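Long-range contacts in mitogen-activated protein kinase, putative (Map kinase-like protein) (PDB 3PG1), which probably acts as an ATP-dependent serine/threonine protein kinase of the MAP kinase family: residues H142-L147 / V215-A220; V155-L160 / I173-F178; C222-M227 / D295-M300. All coordinates share one frame; numbering follows the deposited sequence.

In the fold
All three contacts lie in the helical lobe of a protein kinase fold, and helix 214-229, the αF helix of kinases, ties them together. Its first turns pack on helix 133-152 in interaction 1, and its later turns meet helix 291-300 in interaction 3. The two contacts are centred 11 Å apart and touch where Ala220 CB lies 3.6 Å from Met300 CE. Interaction 2, centred 8 Å from interaction 1, joins the catalytic-loop and DFG-type segments at the presumed active site. Asp216 bridges to it, with OD1 2.8 Å from His157 N and OD2 2.8 Å from Arg158 N. Interaction 3 lies about 17 Å from interaction 2, centre to centre.

Interaction 1. Residues H142-L147 / V215-A220; sequences HILLGL and VDMWSA
Leu147 carries the close part of this contact, fitting its forked end against the first turn of 215-220. Its CD1 branch rests 3.7 Å from the backbone oxygen Asp216 O and reaches the methyl of the next turn, Ala220 CB, at 3.9 Å. Leu147 CD2 lies 3.8 Å from CB of the same aspartate, Asp216. With CG anti to its own carbonyl carbon (chi1 -70°), Leu147 brings both methyls to this residue. The carboxylate beyond that CB is buried yet well satisfied: OD1 also accepts a bond from His151 NE2, and both oxygens take backbone N-H groups of 155-160.

One turn earlier the fit is looser, in that Leu144 meets its partners through CD2 alone. Leu144 CD2 lies 4.1 Å from Ala220 CB and 3.5 Å from Met217 SD, but Leu144 and Met217 were both modelled in two conformers, so the latter closeness is less certain. The Leu144 side chain crosses the bent one of Met217 at about a right angle. With the segment axes 11.0 Å apart, it is side chains that reach across, one of them to a backbone oxygen, and this looser side is still buried, with Leu315 and Ala314 of helix 311-315 packing beside it. The nearly antiparallel pairing, at 167°, is that of helices αE and αF in the protein kinase C-lobe, where the αF aspartate holds the catalytic loop.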
ATOM      1  N   HIS A 142       9.685   7.828  -7.329  1.00 26.54           N
ATOM      2  CA  HIS A 142       8.491   8.251  -6.595  1.00 26.42           C
ATOM      3  C   HIS A 142       7.919   7.158  -5.705  1.00 28.79           C
ATOM      4  O   HIS A 142       7.458   7.443  -4.587  1.00 27.90           O
ATOM      5  CB  HIS A 142       7.462   8.843  -7.564  1.00 28.34           C
ATOM      6  CG  HIS A 142       7.872  10.188  -8.098  1.00 32.18           C
ATOM      7  ND1 HIS A 142       7.326  11.359  -7.597  1.00 35.31           N
ATOM      8  CD2 HIS A 142       8.799  10.507  -9.031  1.00 33.48           C
ATOM      9  CE1 HIS A 142       7.920  12.348  -8.251  1.00 34.74           C
ATOM     10  NE2 HIS A 142       8.818  11.889  -9.120  1.00 34.72           N
ATOM     11  N   ILE A 143       7.972   5.901  -6.179  1.00 24.64           N
ATOM     12  CA  ILE A 143       7.554   4.752  -5.347  1.00 25.14           C
ATOM     13  C   ILE A 143       8.429   4.702  -4.098  1.00 25.81           C
ATOM     14  O   ILE A 143       7.898   4.529  -2.998  1.00 23.61           O
ATOM     15  CB  ILE A 143       7.620   3.382  -6.120  1.00 27.48           C
ATOM     16  CG1 ILE A 143       6.539   3.284  -7.240  1.00 28.61           C
ATOM     17  CG2 ILE A 143       7.551   2.158  -5.162  1.00 27.35           C
ATOM     18  CD1 ILE A 143       6.890   2.242  -8.368  1.00 28.16           C
ATOM     19  N   LEU A 144       9.769   4.820  -4.257  0.50 20.68           N
ATOM     20  CA  LEU A 144      10.660   4.731  -3.091  0.50 18.86           C
ATOM     21  C   LEU A 144      10.535   5.936  -2.163  0.50 22.47           C
ATOM     22  O   LEU A 144      10.695   5.784  -0.963  0.50 20.89           O
ATOM     23  CB  LEU A 144      12.112   4.496  -3.509  0.50 17.70           C
ATOM     24  CG  LEU A 144      12.379   3.074  -4.037  0.50 20.26           C
ATOM     25  CD1 LEU A 144      13.741   2.998  -4.750  0.50 19.37           C
ATOM     26  CD2 LEU A 144      12.289   2.022  -2.872  0.50 15.04           C
ATOM     27  N   LEU A 145      10.236   7.113  -2.715  1.00 21.47           N
ATOM     28  CA  LEU A 145      10.007   8.311  -1.871  1.00 22.80           C
ATOM     29  C   LEU A 145       8.722   8.112  -1.044  1.00 24.71           C
ATOM     30  O   LEU A 145       8.716   8.431   0.127  1.00 24.17           O
ATOM     31  CB  LEU A 145       9.895   9.594  -2.714  1.00 23.55           C
ATOM     32  CG  LEU A 145      11.218  10.193  -3.194  1.00 28.23           C
ATOM     33  CD1 LEU A 145      10.962  11.405  -4.098  1.00 26.69           C
ATOM     34  CD2 LEU A 145      12.151  10.596  -1.995  1.00 30.85           C
ATOM     35  N   GLY A 146       7.670   7.536  -1.636  1.00 24.64           N
ATOM     36  CA  GLY A 146       6.458   7.287  -0.859  1.00 25.31           C
ATOM     37  C   GLY A 146       6.755   6.290   0.261  1.00 27.96           C
ATOM     38  O   GLY A 146       6.352   6.512   1.394  1.00 26.68           O
ATOM     39  N   LEU A 147       7.517   5.212  -0.025  1.00 24.33           N
ATOM     40  CA  LEU A 147       7.911   4.256   1.039  1.00 21.83           C
ATOM     41  C   LEU A 147       8.790   4.927   2.088  1.00 23.93           C
ATOM     42  O   LEU A 147       8.555   4.752   3.280  1.00 22.28           O
ATOM     43  CB  LEU A 147       8.649   3.083   0.432  1.00 22.19           C
ATOM     44  CG  LEU A 147       7.847   2.102  -0.427  1.00 24.84           C
ATOM     45  CD1 LEU A 147       8.789   1.005  -0.963  1.00 24.78           C
ATOM     46  CD2 LEU A 147       6.683   1.509   0.365  1.00 23.72           C
ATOM     47  N   VAL A 215      10.486  -5.299   4.476  1.00 20.69           N
ATOM     48  CA  VAL A 215       9.589  -6.091   3.601  1.00 20.58           C
ATOM     49  C   VAL A 215       9.143  -5.247   2.371  1.00 25.18           C
ATOM     50  O   VAL A 215       8.926  -5.786   1.271  1.00 23.39           O
ATOM     51  CB  VAL A 215       8.371  -6.717   4.335  1.00 23.16           C
ATOM     52  CG1 VAL A 215       8.826  -7.632   5.478  1.00 20.49           C
ATOM     53  CG2 VAL A 215       7.349  -5.665   4.784  1.00 23.82           C
ATOM     54  N   ASP A 216       8.970  -3.922   2.581  1.00 21.45           N
ATOM     55  CA  ASP A 216       8.535  -3.037   1.496  1.00 21.41           C
ATOM     56  C   ASP A 216       9.574  -2.889   0.407  1.00 25.23           C
ATOM     57  O   ASP A 216       9.195  -2.673  -0.753  1.00 23.67           O
ATOM     58  CB  ASP A 216       8.111  -1.639   2.006  1.00 23.46           C
ATOM     59  CG  ASP A 216       6.873  -1.677   2.886  1.00 24.58           C
ATOM     60  OD1 ASP A 216       6.679  -0.724   3.672  1.00 23.09           O
ATOM     61  OD2 ASP A 216       6.085  -2.659   2.775  1.00 24.02           O
ATOM     62  N   MET A 217      10.868  -2.967   0.780  0.50 22.94           N
ATOM     63  CA  MET A 217      11.983  -2.858  -0.161  0.50 21.52           C
ATOM     64  C   MET A 217      11.984  -4.070  -1.100  0.50 24.85           C
ATOM     65  O   MET A 217      12.295  -3.928  -2.281  0.50 24.12           O
ATOM     66  CB  MET A 217      13.330  -2.685   0.584  0.50 22.56           C
ATOM     67  CG  MET A 217      13.543  -1.274   1.124  0.50 24.98           C
ATOM     68  SD  MET A 217      13.221   0.033  -0.093  0.50 28.81           S
ATOM     69  CE  MET A 217      14.588  -0.229  -1.210  0.50 25.44           C
ATOM     70  N   TRP A 218      11.605  -5.251  -0.574  1.00 21.14           N
ATOM     71  CA  TRP A 218      11.487  -6.477  -1.371  1.00 22.39           C
ATOM     72  C   TRP A 218      10.361  -6.292  -2.393  1.00 24.28           C
ATOM     73  O   TRP A 218      10.562  -6.588  -3.566  1.00 23.35           O
ATOM     74  CB  TRP A 218      11.163  -7.713  -0.497  1.00 21.34           C
ATOM     75  CG  TRP A 218      11.002  -8.949  -1.363  1.00 23.14           C
ATOM     76  CD1 TRP A 218       9.861  -9.397  -1.966  1.00 26.32           C
ATOM     77  CD2 TRP A 218      12.034  -9.870  -1.720  1.00 23.74           C
ATOM     78  NE1 TRP A 218      10.120 -10.555  -2.665  1.00 26.22           N
ATOM     79  CE2 TRP A 218      11.441 -10.879  -2.517  1.00 27.54           C
ATOM     80  CE3 TRP A 218      13.404  -9.961  -1.418  1.00 24.22           C
ATOM     81  CZ2 TRP A 218      12.188 -11.925  -3.076  1.00 27.07           C
ATOM     82  CZ3 TRP A 218      14.124 -11.043  -1.894  1.00 25.84           C
ATOM     83  CH2 TRP A 218      13.533 -11.983  -2.765  1.00 27.40           C
ATOM     84  N   SER A 219       9.180  -5.818  -1.948  1.00 23.30           N
ATOM     85  CA  SER A 219       8.045  -5.592  -2.858  1.00 24.85           C
ATOM     86  C   SER A 219       8.394  -4.603  -3.974  1.00 27.44           C
ATOM     87  O   SER A 219       8.035  -4.804  -5.147  1.00 25.50           O
ATOM     88  CB  SER A 219       6.808  -5.119  -2.104  1.00 25.16           C
ATOM     89  OG  SER A 219       6.518  -5.950  -0.988  1.00 28.65           O
ATOM     90  N   ALA A 220       9.084  -3.527  -3.598  1.00 24.71           N
ATOM     91  CA  ALA A 220       9.506  -2.510  -4.554  1.00 23.02           C
ATOM     92  C   ALA A 220      10.463  -3.107  -5.636  1.00 24.03           C
ATOM     93  O   ALA A 220      10.346  -2.743  -6.790  1.00 23.99           O
ATOM     94  CB  ALA A 220      10.160  -1.345  -3.802  1.00 22.51           C
TER

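Interaction 2. Residues V155-L160 / I173-F178; sequences VVHRDL and ITICDF
Val155 begins the contact lightly, its CG1 methyl 4.4 Å from Phe178 O, while the CB of Val156 points away from the partner segment. His157 does most of the work. CG is anti to the backbone N (chi1 -169°), which carries the imidazole across to the bend at 176-178. His157 NE2 donates to Cys176 O at 2.8 Å, the N-H...O angle being 156° and the oxygen lying somewhat out of the ring plane. Phe178 CA sits over one face of the imidazole in a CH-pi contact, 3.7 Å from the ring centroid, and Ile175 CG2 touches the ring edge 3.5 Å from His157 CD2. His157 and Phe178 belong to the HRD and DFG-type motifs of the kinase fold, and in kinases these two side chains are neighbours in the regulatory spine.

Arg158 gives its backbone N to Asp216 OD2. Asp159 returns its backbone N to His157 ND1 at 3.0 Å, so both ring nitrogens are bonded and the ring's rotation is fixed; Asp159 OD1 forms a salt bridge with Arg200. Leu160 puts CA over the opposite face of the imidazole from Phe178 CA, and its CD1 methyl meets Ile175 CG2 at 4.1 Å, the two side chains crossing at about a right angle.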
ATOM      1  N   VAL A 155       5.752   3.646   9.717  1.00 28.05           N
ATOM      2  CA  VAL A 155       4.667   2.897   9.102  1.00 27.26           C
ATOM      3  C   VAL A 155       5.216   1.959   8.059  1.00 29.79           C
ATOM      4  O   VAL A 155       6.008   2.361   7.200  1.00 29.77           O
ATOM      5  CB  VAL A 155       3.590   3.895   8.562  1.00 30.83           C
ATOM      6  CG1 VAL A 155       2.482   3.182   7.751  1.00 31.41           C
ATOM      7  CG2 VAL A 155       2.992   4.675   9.723  1.00 31.74           C
ATOM      8  N   VAL A 156       4.785   0.715   8.117  1.00 25.56           N
ATOM      9  CA  VAL A 156       5.208  -0.285   7.144  1.00 25.01           C
ATOM     10  C   VAL A 156       4.008  -0.562   6.249  1.00 29.67           C
ATOM     11  O   VAL A 156       2.899  -0.790   6.771  1.00 28.71           O
ATOM     12  CB  VAL A 156       5.706  -1.568   7.871  1.00 27.84           C
ATOM     13  CG1 VAL A 156       6.111  -2.648   6.851  1.00 24.31           C
ATOM     14  CG2 VAL A 156       6.901  -1.221   8.793  1.00 27.60           C
ATOM     15  N   HIS A 157       4.205  -0.527   4.903  1.00 27.22           N
ATOM     16  CA  HIS A 157       3.072  -0.781   3.994  1.00 27.48           C
ATOM     17  C   HIS A 157       2.638  -2.213   4.164  1.00 30.96           C
ATOM     18  O   HIS A 157       1.490  -2.479   4.525  1.00 32.44           O
ATOM     19  CB  HIS A 157       3.420  -0.471   2.497  1.00 26.66           C
ATOM     20  CG  HIS A 157       2.222  -0.466   1.600  1.00 29.23           C
ATOM     21  ND1 HIS A 157       1.378  -1.563   1.507  1.00 31.49           N
ATOM     22  CD2 HIS A 157       1.723   0.533   0.826  1.00 31.04           C
ATOM     23  CE1 HIS A 157       0.394  -1.197   0.701  1.00 31.67           C
ATOM     24  NE2 HIS A 157       0.559   0.059   0.271  1.00 32.11           N
ATOM     25  N   ARG A 158       3.555  -3.137   3.929  1.00 26.88           N
ATOM     26  CA  ARG A 158       3.358  -4.579   4.067  1.00 27.53           C
ATOM     27  C   ARG A 158       2.611  -5.262   2.924  1.00 30.43           C
ATOM     28  O   ARG A 158       2.656  -6.497   2.811  1.00 29.70           O
ATOM     29  CB  ARG A 158       2.785  -4.941   5.456  1.00 29.33           C
ATOM     30  CG  ARG A 158       3.163  -6.349   5.912  1.00 42.89           C
ATOM     31  CD  ARG A 158       2.313  -6.708   7.118  1.00 53.41           C
ATOM     32  NE  ARG A 158       2.052  -8.145   7.182  1.00 76.31           N
ATOM     33  CZ  ARG A 158       1.410  -8.747   8.177  1.00 90.71           C
ATOM     34  NH1 ARG A 158       0.951  -8.041   9.207  1.00 71.74           N
ATOM     35  NH2 ARG A 158       1.231 -10.060   8.158  1.00 79.28           N
ATOM     36  N   ASP A 159       1.955  -4.489   2.039  1.00 26.86           N
ATOM     37  CA  ASP A 159       1.304  -5.164   0.911  1.00 27.04           C
ATOM     38  C   ASP A 159       1.441  -4.309  -0.365  1.00 31.74           C
ATOM     39  O   ASP A 159       0.446  -4.049  -1.060  1.00 33.14           O
ATOM     40  CB  ASP A 159      -0.171  -5.489   1.238  1.00 29.34           C
ATOM     41  CG  ASP A 159      -0.838  -6.417   0.205  1.00 44.10           C
ATOM     42  OD1 ASP A 159      -0.104  -7.214  -0.462  1.00 41.97           O
ATOM     43  OD2 ASP A 159      -2.059  -6.289  -0.003  1.00 51.79           O
ATOM     44  N   LEU A 160       2.660  -3.847  -0.642  1.00 27.37           N
ATOM     45  CA  LEU A 160       2.901  -3.008  -1.809  1.00 28.02           C
ATOM     46  C   LEU A 160       2.880  -3.881  -3.052  1.00 30.94           C
ATOM     47  O   LEU A 160       3.570  -4.879  -3.097  1.00 30.72           O
ATOM     48  CB  LEU A 160       4.239  -2.246  -1.713  1.00 26.27           C
ATOM     49  CG  LEU A 160       4.549  -1.289  -2.891  1.00 27.96           C
ATOM     50  CD1 LEU A 160       3.722   0.025  -2.777  1.00 26.90           C
ATOM     51  CD2 LEU A 160       6.040  -0.971  -2.967  1.00 28.29           C
ATOM     52  N   ILE A 173       2.794   9.778  -9.237  1.00 42.23           N
ATOM     53  CA  ILE A 173       2.727   8.489  -8.529  0.50 39.92           C
ATOM     54  C   ILE A 173       2.261   8.705  -7.094  1.00 38.72           C
ATOM     55  O   ILE A 173       2.807   9.546  -6.395  1.00 35.44           O
ATOM     56  CB  ILE A 173       4.082   7.702  -8.591  0.50 41.89           C
ATOM     57  CG1 ILE A 173       4.352   7.099 -10.000  0.50 43.66           C
ATOM     58  CG2 ILE A 173       4.233   6.648  -7.463  0.50 41.28           C
ATOM     59  CD1 ILE A 173       3.676   5.733 -10.362  0.50 44.06           C
ATOM     60  N   THR A 174       1.278   7.937  -6.665  1.00 34.15           N
ATOM     61  CA  THR A 174       0.753   7.988  -5.309  1.00 33.30           C
ATOM     62  C   THR A 174       0.604   6.523  -4.809  1.00 35.57           C
ATOM     63  O   THR A 174       0.117   5.656  -5.534  1.00 35.26           O
ATOM     64  CB  THR A 174      -0.587   8.747  -5.329  1.00 50.02           C
ATOM     65  OG1 THR A 174      -0.385   9.968  -6.030  1.00 61.43           O
ATOM     66  CG2 THR A 174      -1.056   9.107  -3.979  1.00 45.57           C
ATOM     67  N   ILE A 175       1.033   6.276  -3.587  1.00 31.14           N
ATOM     68  CA  ILE A 175       0.880   4.967  -2.946  1.00 31.15           C
ATOM     69  C   ILE A 175      -0.392   4.996  -2.092  1.00 33.70           C
ATOM     70  O   ILE A 175      -0.577   5.918  -1.304  1.00 32.52           O
ATOM     71  CB  ILE A 175       2.129   4.639  -2.093  1.00 31.73           C
ATOM     72  CG1 ILE A 175       3.383   4.514  -3.005  1.00 31.05           C
ATOM     73  CG2 ILE A 175       1.901   3.326  -1.271  1.00 33.44           C
ATOM     74  CD1 ILE A 175       4.711   4.165  -2.125  1.00 40.15           C
ATOM     75  N   CYS A 176      -1.206   3.950  -2.184  1.00 32.21           N
ATOM     76  CA  CYS A 176      -2.399   3.826  -1.358  1.00 34.44           C
ATOM     77  C   CYS A 176      -2.414   2.477  -0.644  1.00 36.87           C
ATOM     78  O   CYS A 176      -1.485   1.660  -0.785  1.00 34.38           O
ATOM     79  CB  CYS A 176      -3.673   4.053  -2.178  1.00 36.85           C
ATOM     80  SG  CYS A 176      -4.111   2.676  -3.271  1.00 41.28           S
ATOM     81  N   ASP A 177      -3.459   2.266   0.173  1.00 35.58           N
ATOM     82  CA  ASP A 177      -3.695   1.028   0.905  1.00 35.02           C
ATOM     83  C   ASP A 177      -2.584   0.671   1.912  1.00 39.29           C
ATOM     84  O   ASP A 177      -2.466  -0.483   2.286  1.00 37.94           O
ATOM     85  CB  ASP A 177      -3.948  -0.129  -0.073  1.00 36.33           C
ATOM     86  CG  ASP A 177      -5.292  -0.063  -0.754  1.00 48.36           C
ATOM     87  OD1 ASP A 177      -6.103   0.801  -0.372  1.00 46.91           O
ATOM     88  OD2 ASP A 177      -5.541  -0.896  -1.653  1.00 56.64           O
ATOM     89  N   PHE A 178      -1.791   1.661   2.345  1.00 35.49           N
ATOM     90  CA  PHE A 178      -0.738   1.487   3.341  1.00 35.72           C
ATOM     91  C   PHE A 178      -1.424   1.448   4.723  1.00 47.02           C
ATOM     92  O   PHE A 178      -0.810   1.017   5.686  1.00 48.95           O
ATOM     93  CB  PHE A 178       0.233   2.692   3.297  1.00 35.64           C
ATOM     94  CG  PHE A 178      -0.420   4.037   3.460  1.00 36.03           C
ATOM     95  CD1 PHE A 178      -0.582   4.606   4.723  1.00 38.29           C
ATOM     96  CD2 PHE A 178      -0.866   4.752   2.352  1.00 38.03           C
ATOM     97  CE1 PHE A 178      -1.219   5.843   4.883  1.00 39.60           C
ATOM     98  CE2 PHE A 178      -1.530   5.977   2.509  1.00 41.87           C
ATOM     99  CZ  PHE A 178      -1.695   6.523   3.777  1.00 40.68           C
TER

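Interaction 3. Residues C222-M227 / D295-M300; sequences CVMAEM and DLIAKM
Met224 and Ile297 join two helices of the protein kinase C-lobe, 214-229 (αF) and 291-300 (αH), in plain apolar packing. The segments run roughly antiparallel, at 144°, with their axes 9.8 Å apart at closest approach. Met224 is the long side chain that spans the gap. With CG anti to the backbone N (chi1 -173°) and the chain extended beyond it, the thioether is carried straight into the face of the other helix. There it crosses Ile297 obliquely, and CG1 of Ile297 is close to Met224 CG, SD and CE in turn. Met224 SD is the nearest, 3.7 Å from Ile297 CG1.

Residues on both sides of Ile297 in sequence close in on the same sulfur. Leu296 brings its CD2 methyl to 4.2 Å from Met224 SD; its end comes nearer though the CB does not face the partner helix. Met300, one turn on, crosses Met224 at about a right angle; its own chain is bent at the last torsion (chi3 85°). Beyond the two segments, Met140 of helix 133-152 and Tyr319 also pack on Met224, which is buried. Ile297 CD1 lies 4.4 Å from Ala225 CA, over the backbone at a small residue. At the other end of the group the two sulfurs, Met224 SD and Met300 SD, stand 4.1 Å apart.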
ATOM      1  N   CYS A 222      10.483  -6.236  -6.621  1.00 23.29           N
ATOM      2  CA  CYS A 222       9.607  -7.075  -7.459  1.00 25.12           C
ATOM      3  C   CYS A 222       8.902  -6.184  -8.475  1.00 29.20           C
ATOM      4  O   CYS A 222       8.834  -6.536  -9.635  1.00 27.32           O
ATOM      5  CB  CYS A 222       8.593  -7.826  -6.599  1.00 24.91           C
ATOM      6  SG  CYS A 222       9.326  -9.170  -5.628  1.00 26.82           S
ATOM      7  N   VAL A 223       8.391  -5.025  -8.030  1.00 28.68           N
ATOM      8  CA  VAL A 223       7.700  -4.073  -8.918  1.00 28.79           C
ATOM      9  C   VAL A 223       8.655  -3.547  -9.992  1.00 31.55           C
ATOM     10  O   VAL A 223       8.303  -3.547 -11.170  1.00 30.38           O
ATOM     11  CB  VAL A 223       7.007  -2.936  -8.120  1.00 31.52           C
ATOM     12  CG1 VAL A 223       6.529  -1.793  -9.054  1.00 30.68           C
ATOM     13  CG2 VAL A 223       5.833  -3.495  -7.309  1.00 31.24           C
ATOM     14  N   MET A 224       9.889  -3.197  -9.590  1.00 28.32           N
ATOM     15  CA  MET A 224      10.914  -2.685 -10.517  1.00 25.97           C
ATOM     16  C   MET A 224      11.187  -3.716 -11.641  1.00 30.31           C
ATOM     17  O   MET A 224      11.084  -3.368 -12.809  1.00 28.36           O
ATOM     18  CB  MET A 224      12.203  -2.360  -9.760  1.00 26.05           C
ATOM     19  CG  MET A 224      13.223  -1.681 -10.645  1.00 26.97           C
ATOM     20  SD  MET A 224      14.524  -0.870  -9.727  1.00 27.97           S
ATOM     21  CE  MET A 224      15.679  -0.517 -11.107  1.00 25.30           C
ATOM     22  N   ALA A 225      11.522  -4.968 -11.283  1.00 28.85           N
ATOM     23  CA  ALA A 225      11.770  -6.055 -12.275  1.00 31.05           C
ATOM     24  C   ALA A 225      10.553  -6.277 -13.185  1.00 32.51           C
ATOM     25  O   ALA A 225      10.684  -6.485 -14.404  1.00 32.97           O
ATOM     26  CB  ALA A 225      12.125  -7.356 -11.545  1.00 30.99           C
ATOM     27  N   GLU A 226       9.361  -6.150 -12.611  1.00 28.89           N
ATOM     28  CA  GLU A 226       8.131  -6.355 -13.353  1.00 31.32           C
ATOM     29  C   GLU A 226       7.913  -5.273 -14.403  1.00 36.19           C
ATOM     30  O   GLU A 226       7.360  -5.564 -15.458  1.00 35.83           O
ATOM     31  CB  GLU A 226       6.932  -6.430 -12.412  1.00 32.44           C
ATOM     32  CG  GLU A 226       5.643  -6.873 -13.117  1.00 36.12           C
ATOM     33  CD  GLU A 226       4.487  -7.155 -12.180  1.00 43.91           C
ATOM     34  OE1 GLU A 226       4.715  -7.422 -10.975  1.00 36.92           O
ATOM     35  OE2 GLU A 226       3.336  -7.068 -12.647  1.00 37.74           O
ATOM     36  N   MET A 227       8.343  -4.034 -14.129  1.00 31.11           N
ATOM     37  CA  MET A 227       8.159  -2.976 -15.127  1.00 31.73           C
ATOM     38  C   MET A 227       9.082  -3.220 -16.316  1.00 36.63           C
ATOM     39  O   MET A 227       8.743  -2.829 -17.425  1.00 38.02           O
ATOM     40  CB  MET A 227       8.428  -1.586 -14.511  1.00 32.47           C
ATOM     41  CG  MET A 227       7.238  -1.044 -13.737  1.00 35.08           C
ATOM     42  SD  MET A 227       7.408   0.694 -13.259  1.00 37.16           S
ATOM     43  CE  MET A 227       8.501   0.519 -11.956  1.00 30.54           C
ATOM     44  N   ASP A 295      22.047  -3.828 -10.687  1.00 30.02           N
ATOM     45  CA  ASP A 295      22.773  -3.699  -9.438  1.00 29.42           C
ATOM     46  C   ASP A 295      21.795  -3.280  -8.332  1.00 28.39           C
ATOM     47  O   ASP A 295      21.782  -3.891  -7.271  1.00 25.07           O
ATOM     48  CB  ASP A 295      23.914  -2.684  -9.573  1.00 31.57           C
ATOM     49  CG  ASP A 295      24.716  -2.594  -8.291  1.00 38.88           C
ATOM     50  OD1 ASP A 295      25.477  -3.549  -8.001  1.00 39.72           O
ATOM     51  OD2 ASP A 295      24.474  -1.649  -7.506  1.00 31.09           O
ATOM     52  N   LEU A 296      20.934  -2.282  -8.600  1.00 24.29           N
ATOM     53  CA  LEU A 296      19.952  -1.882  -7.592  1.00 23.51           C
ATOM     54  C   LEU A 296      18.893  -2.981  -7.349  1.00 27.20           C
ATOM     55  O   LEU A 296      18.626  -3.330  -6.199  1.00 24.72           O
ATOM     56  CB  LEU A 296      19.283  -0.548  -7.983  1.00 23.63           C
ATOM     57  CG  LEU A 296      18.096  -0.122  -7.078  1.00 24.30           C
ATOM     58  CD1 LEU A 296      18.563   0.037  -5.563  1.00 23.10           C
ATOM     59  CD2 LEU A 296      17.464   1.198  -7.616  1.00 21.01           C
ATOM     60  N   ILE A 297      18.329  -3.559  -8.412  1.00 26.03           N
ATOM     61  CA  ILE A 297      17.338  -4.647  -8.253  1.00 24.57           C
ATOM     62  C   ILE A 297      17.912  -5.757  -7.387  1.00 24.86           C
ATOM     63  O   ILE A 297      17.227  -6.236  -6.491  1.00 22.96           O
ATOM     64  CB  ILE A 297      16.903  -5.224  -9.639  1.00 28.82           C
ATOM     65  CG1 ILE A 297      16.062  -4.210 -10.398  1.00 28.94           C
ATOM     66  CG2 ILE A 297      16.135  -6.577  -9.478  1.00 27.32           C
ATOM     67  CD1 ILE A 297      15.892  -4.556 -11.932  1.00 28.46           C
ATOM     68  N   ALA A 298      19.151  -6.183  -7.662  1.00 25.18           N
ATOM     69  CA  ALA A 298      19.787  -7.298  -6.885  1.00 26.24           C
ATOM     70  C   ALA A 298      19.914  -6.907  -5.391  1.00 26.39           C
ATOM     71  O   ALA A 298      19.734  -7.740  -4.514  1.00 26.00           O
ATOM     72  CB  ALA A 298      21.177  -7.593  -7.462  1.00 28.07           C
ATOM     73  N   LYS A 299      20.186  -5.638  -5.117  1.00 23.87           N
ATOM     74  CA  LYS A 299      20.269  -5.152  -3.714  1.00 21.33           C
ATOM     75  C   LYS A 299      18.946  -5.059  -3.004  1.00 24.12           C
ATOM     76  O   LYS A 299      18.882  -5.258  -1.800  1.00 23.57           O
ATOM     77  CB  LYS A 299      21.035  -3.854  -3.659  1.00 21.69           C
ATOM     78  CG  LYS A 299      22.528  -4.114  -3.971  1.00 23.35           C
ATOM     79  CD  LYS A 299      23.296  -2.838  -4.311  1.00 22.69           C
ATOM     80  CE  LYS A 299      24.745  -3.252  -4.599  1.00 29.93           C
ATOM     81  NZ  LYS A 299      25.566  -2.095  -5.098  1.00 29.76           N
ATOM     82  N   MET A 300      17.869  -4.749  -3.742  1.00 20.62           N
ATOM     83  CA  MET A 300      16.516  -4.716  -3.162  1.00 21.05           C
ATOM     84  C   MET A 300      16.042  -6.141  -2.921  1.00 24.68           C
ATOM     85  O   MET A 300      15.181  -6.352  -2.080  1.00 23.52           O
ATOM     86  CB  MET A 300      15.523  -4.042  -4.124  1.00 21.99           C
ATOM     87  CG  MET A 300      15.922  -2.572  -4.401  1.00 24.58           C
ATOM     88  SD  MET A 300      14.988  -1.824  -5.780  1.00 29.01           S
ATOM     89  CE  MET A 300      13.622  -1.311  -4.958  1.00 24.39           C
TER